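Local atomic coordinates of putative metal resistance protein (Proteus mirabilis, PDB entry 6C29), a protein that probably passes reducing equivalents to periplasmic protein disulfides, its N-terminal periplasmic part, described here, being a tandem immunoglobulin-fold module that primes the disulfide isomerase ScsC. Residues L167-Q172 with L205-D210. Residues are numbered along the deposited sequence; the frame is centred on the assembly and turned at random.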
loop_
_atom_site.group_PDB
_atom_site.type_symbol
_atom_site.label_atom_id
_atom_site.label_comp_id
_atom_site.label_asym_id
_atom_site.label_seq_id
_atom_site.Cartn_x
_atom_site.Cartn_y
_atom_site.Cartn_z
ATOM N N LEU A 167 8.358 16.142 -12.498
ATOM C CA LEU A 167 9.325 15.109 -12.158
ATOM C C LEU A 167 9.524 14.185 -13.325
ATOM O O LEU A 167 8.541 13.707 -13.901
ATOM C CB LEU A 167 8.839 14.324 -10.953
ATOM C CG LEU A 167 9.617 13.085 -10.510
ATOM C CD1 LEU A 167 10.930 13.473 -9.939
ATOM C CD2 LEU A 167 8.791 12.303 -9.458
ATOM N N THR A 168 10.780 13.949 -13.699
ATOM C CA THR A 168 11.102 12.987 -14.746
ATOM C C THR A 168 11.975 11.884 -14.191
ATOM O O THR A 168 12.928 12.157 -13.464
ATOM C CB THR A 168 11.827 13.638 -15.935
ATOM O OG1 THR A 168 10.979 14.633 -16.517
ATOM C CG2 THR A 168 12.177 12.590 -16.991
ATOM N N LEU A 169 11.662 10.635 -14.541
ATOM C CA LEU A 169 12.431 9.463 -14.157
ATOM C C LEU A 169 12.938 8.726 -15.378
ATOM O O LEU A 169 12.267 8.674 -16.410
ATOM C CB LEU A 169 11.597 8.465 -13.350
ATOM C CG LEU A 169 10.723 8.941 -12.204
ATOM C CD1 LEU A 169 9.980 7.745 -11.545
ATOM C CD2 LEU A 169 11.528 9.687 -11.205
ATOM N N SER A 170 14.100 8.106 -15.212
ATOM C CA SER A 170 14.654 7.221 -16.211
ATOM C C SER A 170 15.018 5.933 -15.506
ATOM O O SER A 170 15.788 5.955 -14.550
ATOM C CB SER A 170 15.866 7.860 -16.885
ATOM O OG SER A 170 16.631 6.897 -17.576
ATOM N N LEU A 171 14.412 4.831 -15.945
ATOM C CA LEU A 171 14.530 3.538 -15.284
ATOM C C LEU A 171 15.031 2.506 -16.266
ATOM O O LEU A 171 14.448 2.312 -17.332
ATOM C CB LEU A 171 13.182 3.091 -14.705
ATOM C CG LEU A 171 12.486 4.110 -13.808
ATOM C CD1 LEU A 171 11.127 3.612 -13.374
ATOM C CD2 LEU A 171 13.312 4.390 -12.571
ATOM N N GLN A 172 16.087 1.807 -15.890
ATOM C CA GLN A 172 16.654 0.771 -16.732
ATOM C C GLN A 172 16.222 -0.602 -16.255
ATOM O O GLN A 172 16.369 -0.925 -15.075
ATOM C CB GLN A 172 18.174 0.840 -16.739
ATOM C CG GLN A 172 18.780 -0.226 -17.631
ATOM C CD GLN A 172 20.303 -0.204 -17.621
ATOM O OE1 GLN A 172 20.932 -0.180 -16.558
ATOM N NE2 GLN A 172 20.898 -0.251 -18.805
ATOM N N LEU A 205 12.813 2.932 -19.637
ATOM C CA LEU A 205 11.504 3.468 -19.289
ATOM C C LEU A 205 11.617 4.917 -18.816
ATOM O O LEU A 205 12.339 5.196 -17.865
ATOM C CB LEU A 205 10.886 2.591 -18.207
ATOM C CG LEU A 205 9.557 3.040 -17.585
ATOM C CD1 LEU A 205 8.480 3.132 -18.590
ATOM C CD2 LEU A 205 9.132 2.096 -16.481
ATOM N N SER A 206 10.915 5.816 -19.488
ATOM C CA SER A 206 10.858 7.214 -19.106
ATOM C C SER A 206 9.494 7.497 -18.489
ATOM O O SER A 206 8.466 7.029 -18.986
ATOM C CB SER A 206 11.105 8.120 -20.314
ATOM O OG SER A 206 11.005 9.484 -19.947
ATOM N N VAL A 207 9.490 8.252 -17.403
ATOM C CA VAL A 207 8.290 8.617 -16.693
ATOM C C VAL A 207 8.249 10.110 -16.476
ATOM O O VAL A 207 9.252 10.693 -16.059
ATOM C CB VAL A 207 8.232 7.928 -15.319
ATOM C CG1 VAL A 207 6.924 8.184 -14.638
ATOM C CG2 VAL A 207 8.479 6.411 -15.443
ATOM N N THR A 208 7.127 10.746 -16.754
ATOM C CA THR A 208 6.972 12.138 -16.378
ATOM C C THR A 208 5.719 12.275 -15.531
ATOM O O THR A 208 4.690 11.630 -15.784
ATOM C CB THR A 208 6.915 13.062 -17.604
ATOM O OG1 THR A 208 5.668 12.896 -18.278
ATOM C CG2 THR A 208 8.062 12.734 -18.561
ATOM N N VAL A 209 5.840 13.083 -14.478
ATOM C CA VAL A 209 4.784 13.288 -13.485
ATOM C C VAL A 209 4.656 14.796 -13.200
ATOM O O VAL A 209 5.639 15.439 -12.847
ATOM C CB VAL A 209 5.113 12.552 -12.155
ATOM C CG1 VAL A 209 3.985 12.724 -11.176
ATOM C CG2 VAL A 209 5.387 11.083 -12.405
ATOM N N ASP A 210 3.468 15.368 -13.391
ATOM C CA ASP A 210 3.219 16.751 -12.999
ATOM C C ASP A 210 3.067 16.831 -11.488
ATOM O O ASP A 210 2.463 15.959 -10.872
ATOM C CB ASP A 210 1.955 17.306 -13.660
ATOM C CG ASP A 210 2.097 17.461 -15.160
ATOM O OD1 ASP A 210 3.224 17.741 -15.633
ATOM O OD2 ASP A 210 1.075 17.280 -15.863
HETATM O O HOH W 1 13.237 10.133 -18.739
#
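L169 and V207 lie side by side, both pointing to the buried face of the sheet, with L169 CB 3.9 Å from V207 CB. L169 CG stands anti to its carbonyl carbon (chi1 -47°), 4.1 Å from V207 CB. Next along this face, L171 CD1 meets L205 CD2 at 4.0 Å. The side chains of L167 and V209 approach less closely, CB to CB at 4.3 Å. Six backbone hydrogen bonds join the strands, two in each of these three pairs. Five have the donor in the carbonyl plane; V207 N instead approaches L169 O tilted by 25°, at 3.0 Å. The two antiparallel strands are the central pair of a four-stranded sheet in the second immunoglobulin-fold domain of this periplasmic region. L169 O also accepts a hydrogen bond from a water, 2.9 Å away. In one of the two conformers of S206, its OG is hydrogen-bonded to the same water, which then bridges the strands on the partly exposed face. T168 and T208 lie side by side on that face. Strand 155-163 flanks 167-172, and strand 191-201 flanks 205-210. L227 and F229 of strand 226-233 pack on L169, and F229 also touches L171. W178 and P181, from a loop, touch L205.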